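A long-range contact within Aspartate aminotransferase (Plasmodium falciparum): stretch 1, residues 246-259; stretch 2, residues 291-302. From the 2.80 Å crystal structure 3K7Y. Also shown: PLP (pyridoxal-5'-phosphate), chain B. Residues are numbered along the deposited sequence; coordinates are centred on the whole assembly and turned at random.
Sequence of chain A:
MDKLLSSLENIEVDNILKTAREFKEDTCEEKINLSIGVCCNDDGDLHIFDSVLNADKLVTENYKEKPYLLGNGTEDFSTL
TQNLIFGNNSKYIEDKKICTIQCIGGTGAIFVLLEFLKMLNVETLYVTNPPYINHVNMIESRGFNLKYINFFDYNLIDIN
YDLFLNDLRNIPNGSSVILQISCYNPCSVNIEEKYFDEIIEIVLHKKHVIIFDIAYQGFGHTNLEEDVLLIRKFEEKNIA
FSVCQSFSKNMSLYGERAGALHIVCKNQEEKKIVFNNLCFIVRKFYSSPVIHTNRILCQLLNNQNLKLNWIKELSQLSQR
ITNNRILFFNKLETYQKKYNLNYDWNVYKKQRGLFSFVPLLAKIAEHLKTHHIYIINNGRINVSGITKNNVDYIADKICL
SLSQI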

# COMPACT_ATOMS: atom_id res chain seq x y z
N SER A 246 -14.12 2.71 1.25
CA SER A 246 -13.64 1.37 0.93
C SER A 246 -14.59 0.69 -0.03
O SER A 246 -15.80 0.91 0.04
CB SER A 246 -13.53 0.51 2.18
OG SER A 246 -13.26 -0.84 1.83
N PHE A 247 -14.04 -0.14 -0.90
CA PHE A 247 -14.82 -0.92 -1.84
C PHE A 247 -14.53 -2.38 -1.57
O PHE A 247 -14.72 -3.23 -2.45
CB PHE A 247 -14.38 -0.63 -3.26
CG PHE A 247 -14.49 0.80 -3.67
CD1 PHE A 247 -15.72 1.36 -4.00
CD2 PHE A 247 -13.35 1.58 -3.79
CE1 PHE A 247 -15.80 2.69 -4.42
CE2 PHE A 247 -13.43 2.91 -4.20
CZ PHE A 247 -14.66 3.46 -4.52
N SER A 248 -14.05 -2.67 -0.37
CA SER A 248 -13.74 -4.03 -0.03
C SER A 248 -14.99 -4.88 0.04
O SER A 248 -14.94 -6.04 -0.37
CB SER A 248 -12.94 -4.14 1.25
OG SER A 248 -11.56 -4.18 0.94
N LYS A 249 -16.09 -4.29 0.50
CA LYS A 249 -17.38 -5.00 0.57
C LYS A 249 -18.40 -4.64 -0.53
O LYS A 249 -19.10 -5.52 -1.03
CB LYS A 249 -17.99 -4.86 1.96
CG LYS A 249 -17.28 -5.70 3.02
CD LYS A 249 -16.12 -4.96 3.69
CE LYS A 249 -15.49 -5.82 4.79
NZ LYS A 249 -14.29 -5.21 5.43
N ASN A 250 -18.46 -3.36 -0.88
CA ASN A 250 -19.19 -2.84 -2.04
C ASN A 250 -19.07 -3.65 -3.32
O ASN A 250 -20.08 -4.10 -3.89
CB ASN A 250 -18.66 -1.45 -2.36
CG ASN A 250 -19.30 -0.39 -1.54
OD1 ASN A 250 -20.49 -0.48 -1.20
ND2 ASN A 250 -18.52 0.64 -1.19
N MET A 251 -17.83 -3.78 -3.79
CA MET A 251 -17.52 -4.50 -5.01
C MET A 251 -17.03 -5.91 -4.72
O MET A 251 -16.55 -6.59 -5.62
CB MET A 251 -16.40 -3.78 -5.73
CG MET A 251 -16.84 -2.85 -6.76
SD MET A 251 -16.76 -1.21 -6.11
CE MET A 251 -17.18 -0.27 -7.58
N SER A 252 -17.11 -6.33 -3.46
CA SER A 252 -16.52 -7.59 -3.00
C SER A 252 -15.02 -7.68 -3.32
O SER A 252 -14.49 -8.79 -3.47
CB SER A 252 -17.24 -8.78 -3.63
OG SER A 252 -16.65 -9.08 -4.90
N LEU A 253 -14.35 -6.53 -3.44
CA LEU A 253 -12.91 -6.44 -3.72
C LEU A 253 -12.10 -6.46 -2.44
O LEU A 253 -11.56 -5.44 -2.01
CB LEU A 253 -12.58 -5.12 -4.43
CG LEU A 253 -13.09 -4.78 -5.81
CD1 LEU A 253 -12.67 -3.36 -6.16
CD2 LEU A 253 -12.58 -5.78 -6.84
N TYR A 254 -11.98 -7.62 -1.82
CA TYR A 254 -11.34 -7.66 -0.53
C TYR A 254 -9.82 -7.47 -0.65
O TYR A 254 -9.28 -6.40 -0.31
CB TYR A 254 -11.74 -8.93 0.22
CG TYR A 254 -13.23 -8.96 0.53
CD1 TYR A 254 -13.74 -8.37 1.69
CD2 TYR A 254 -14.13 -9.57 -0.33
CE1 TYR A 254 -15.10 -8.40 1.98
CE2 TYR A 254 -15.48 -9.60 -0.06
CZ TYR A 254 -15.97 -9.02 1.10
OH TYR A 254 -17.32 -9.06 1.37
N GLY A 255 -9.14 -8.48 -1.20
CA GLY A 255 -7.69 -8.44 -1.32
C GLY A 255 -7.13 -7.41 -2.29
O GLY A 255 -5.93 -7.14 -2.26
N GLU A 256 -7.97 -6.85 -3.15
CA GLU A 256 -7.51 -5.86 -4.11
C GLU A 256 -7.07 -4.58 -3.40
O GLU A 256 -6.28 -3.78 -3.94
CB GLU A 256 -8.61 -5.57 -5.11
CG GLU A 256 -8.48 -6.21 -6.50
CD GLU A 256 -7.44 -7.33 -6.60
OE1 GLU A 256 -6.22 -7.04 -6.56
OE2 GLU A 256 -7.85 -8.50 -6.77
N ARG A 257 -7.57 -4.41 -2.18
CA ARG A 257 -7.37 -3.22 -1.34
C ARG A 257 -7.80 -1.95 -2.05
O ARG A 257 -7.02 -0.99 -2.12
CB ARG A 257 -5.92 -3.11 -0.85
CG ARG A 257 -5.28 -4.44 -0.47
CD ARG A 257 -5.99 -5.11 0.70
NE ARG A 257 -6.00 -4.26 1.88
CZ ARG A 257 -7.06 -3.60 2.34
NH1 ARG A 257 -8.26 -3.72 1.75
NH2 ARG A 257 -6.93 -2.84 3.42
N ALA A 258 -9.03 -1.92 -2.57
CA ALA A 258 -9.54 -0.72 -3.25
C ALA A 258 -10.14 0.31 -2.27
O ALA A 258 -11.09 -0.02 -1.52
CB ALA A 258 -10.55 -1.08 -4.34
N GLY A 259 -9.57 1.52 -2.24
CA GLY A 259 -10.09 2.60 -1.40
C GLY A 259 -9.81 4.00 -1.92
O GLY A 259 -8.94 4.20 -2.77
N1 PLP B . -13.76 1.32 8.25
C2 PLP B . -14.68 0.41 8.71
C2A PLP B . -15.77 0.90 9.59
C3 PLP B . -14.58 -0.92 8.34
O3 PLP B . -15.51 -1.83 8.79
C4 PLP B . -13.54 -1.33 7.51
C4A PLP B . -13.56 -2.75 7.03
O4A PLP B . -14.10 -3.01 5.95
C5 PLP B . -12.59 -0.41 7.03
C6 PLP B . -12.72 0.93 7.41
C5A PLP B . -11.41 -0.76 6.13
O4P PLP B . -11.69 -1.53 4.97
P PLP B . -10.48 -2.10 4.05
O1P PLP B . -10.92 -2.26 2.62
O2P PLP B . -10.12 -3.49 4.51
O3P PLP B . -9.33 -1.12 4.13
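Stretch 2 (291-302) IHTNRILCQLLN

Stretch 2 is helical from Ile-291 onward, whereas stretch 1 is mostly loop, closing with a short strand at Ala-258 and Gly-259. The loop is folded back on itself: Phe-247 N donates to Ala-258 O at 3.0 Å, so the two ends of the segment lie side by side, and a type I beta turn from Tyr-254 to Arg-257 redirects the chain into the strand. The helix approaches most closely near this turn, where the CA atoms of Glu-256 and Thr-293 are 6.2 Å apart. From there it runs past the loop so that its later residues, Leu-300 and Leu-301, reach Met-251. The helix carries its own regular backbone bonds, such as Ile-296 N to His-292 O at 2.9 Å and Leu-301 N to Leu-297 O at 3.0 Å, and no hydrogen bond links the two stretches. The contact is mainly one of side chains, with the carbonyl of Glu-256 also taking part; it buries 438 Å², both sides summed.

Leu-297 is the centre of the contact. Leu-297 CD1 lies over one face of the Phe-247 ring, 3.9 Å from the centroid in a CH-pi arrangement and 3.5 Å from Phe-247 CD2. Leu-297 CD1 is also 3.9 Å from Ala-258 CB and 4.3 Å from Leu-253 CD1, so it occupies a pocket lined by three residues of the folded loop. The other methyl, Leu-297 CD2, lies 4.2 Å from Met-251 CE, which also meets Leu-300 CD2 at 3.8 Å and Leu-301 CD1 at 4.4 Å.

One helical turn before Leu-297, Thr-293 packs against Glu-256: Thr-293 CG2 is 3.2 Å from Glu-256 O and 3.5 Å from Glu-256 OE1. His-292 points its CA-to-CB bond sideways, yet its ring comes nearer, placing His-292 CD2 3.8 Å from Glu-256 OE1.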

# COMPACT_ATOMS: atom_id res chain seq x y z
N ILE A 291 -2.03 0.12 -9.97
CA ILE A 291 -2.61 0.50 -11.24
C ILE A 291 -3.72 -0.48 -11.65
O ILE A 291 -4.76 -0.07 -12.17
CB ILE A 291 -1.50 0.70 -12.30
CG1 ILE A 291 -1.89 1.78 -13.32
CG2 ILE A 291 -1.01 -0.62 -12.86
CD1 ILE A 291 -1.99 1.34 -14.74
N HIS A 292 -3.53 -1.76 -11.35
CA HIS A 292 -4.55 -2.77 -11.66
C HIS A 292 -5.87 -2.46 -11.00
O HIS A 292 -6.91 -2.41 -11.66
CB HIS A 292 -4.09 -4.16 -11.24
CG HIS A 292 -5.21 -5.16 -11.16
ND1 HIS A 292 -5.67 -5.85 -12.26
CD2 HIS A 292 -5.96 -5.58 -10.11
CE1 HIS A 292 -6.64 -6.66 -11.89
NE2 HIS A 292 -6.84 -6.52 -10.60
N THR A 293 -5.84 -2.26 -9.69
CA THR A 293 -7.07 -2.06 -8.95
C THR A 293 -7.68 -0.72 -9.34
O THR A 293 -8.88 -0.55 -9.29
CB THR A 293 -6.92 -2.30 -7.42
OG1 THR A 293 -6.10 -1.28 -6.83
CG2 THR A 293 -6.24 -3.64 -7.15
N ASN A 294 -6.85 0.20 -9.81
CA ASN A 294 -7.37 1.44 -10.37
C ASN A 294 -8.18 1.17 -11.61
O ASN A 294 -9.32 1.60 -11.71
CB ASN A 294 -6.25 2.41 -10.71
CG ASN A 294 -6.76 3.67 -11.37
OD1 ASN A 294 -7.38 3.62 -12.43
ND2 ASN A 294 -6.51 4.82 -10.74
N ARG A 295 -7.58 0.47 -12.56
CA ARG A 295 -8.24 0.06 -13.80
C ARG A 295 -9.54 -0.76 -13.59
O ARG A 295 -10.58 -0.41 -14.15
CB ARG A 295 -7.27 -0.68 -14.73
CG ARG A 295 -6.12 0.20 -15.25
CD ARG A 295 -5.00 -0.62 -15.90
NE ARG A 295 -4.13 0.22 -16.73
CZ ARG A 295 -3.02 -0.19 -17.34
NH1 ARG A 295 -2.61 -1.45 -17.24
NH2 ARG A 295 -2.31 0.67 -18.07
N ILE A 296 -9.50 -1.82 -12.77
CA ILE A 296 -10.72 -2.61 -12.48
C ILE A 296 -11.89 -1.72 -12.10
O ILE A 296 -13.01 -1.95 -12.55
CB ILE A 296 -10.53 -3.62 -11.31
CG1 ILE A 296 -9.21 -4.39 -11.44
CG2 ILE A 296 -11.73 -4.58 -11.20
CD1 ILE A 296 -9.03 -5.18 -12.74
N LEU A 297 -11.62 -0.71 -11.28
CA LEU A 297 -12.65 0.18 -10.76
C LEU A 297 -13.25 1.10 -11.82
O LEU A 297 -14.47 1.17 -11.98
CB LEU A 297 -12.11 0.98 -9.59
CG LEU A 297 -13.14 1.02 -8.46
CD1 LEU A 297 -12.46 0.80 -7.11
CD2 LEU A 297 -14.01 2.27 -8.50
N CYS A 298 -12.39 1.83 -12.52
CA CYS A 298 -12.82 2.66 -13.64
C CYS A 298 -13.68 1.90 -14.66
O CYS A 298 -14.74 2.38 -15.05
CB CYS A 298 -11.61 3.27 -14.33
SG CYS A 298 -10.66 4.26 -13.22
N GLN A 299 -13.22 0.71 -15.07
CA GLN A 299 -13.92 -0.10 -16.05
C GLN A 299 -15.36 -0.42 -15.64
O GLN A 299 -16.30 -0.13 -16.39
CB GLN A 299 -13.16 -1.40 -16.32
CG GLN A 299 -13.36 -1.97 -17.73
CD GLN A 299 -12.35 -1.45 -18.74
OE1 GLN A 299 -12.14 -0.24 -18.88
NE2 GLN A 299 -11.71 -2.36 -19.46
N LEU A 300 -15.53 -1.00 -14.45
CA LEU A 300 -16.85 -1.29 -13.90
C LEU A 300 -17.69 -0.01 -13.85
O LEU A 300 -18.69 0.12 -14.57
CB LEU A 300 -16.76 -1.91 -12.49
CG LEU A 300 -18.08 -2.28 -11.79
CD1 LEU A 300 -17.91 -3.47 -10.88
CD2 LEU A 300 -18.68 -1.11 -11.00
N LEU A 301 -17.26 0.92 -13.00
CA LEU A 301 -18.02 2.12 -12.70
C LEU A 301 -18.32 2.97 -13.94
O LEU A 301 -19.37 3.61 -14.00
CB LEU A 301 -17.27 2.93 -11.66
CG LEU A 301 -18.12 3.42 -10.49
CD1 LEU A 301 -17.21 3.75 -9.30
CD2 LEU A 301 -19.03 4.61 -10.89
N ASN A 302 -17.42 2.96 -14.92
CA ASN A 302 -17.55 3.82 -16.11
C ASN A 302 -18.48 3.26 -17.18
O ASN A 302 -18.90 3.98 -18.08
CB ASN A 302 -16.17 4.11 -16.69
CG ASN A 302 -16.19 5.22 -17.71
OD1 ASN A 302 -16.01 6.39 -17.37
ND2 ASN A 302 -16.40 4.87 -18.96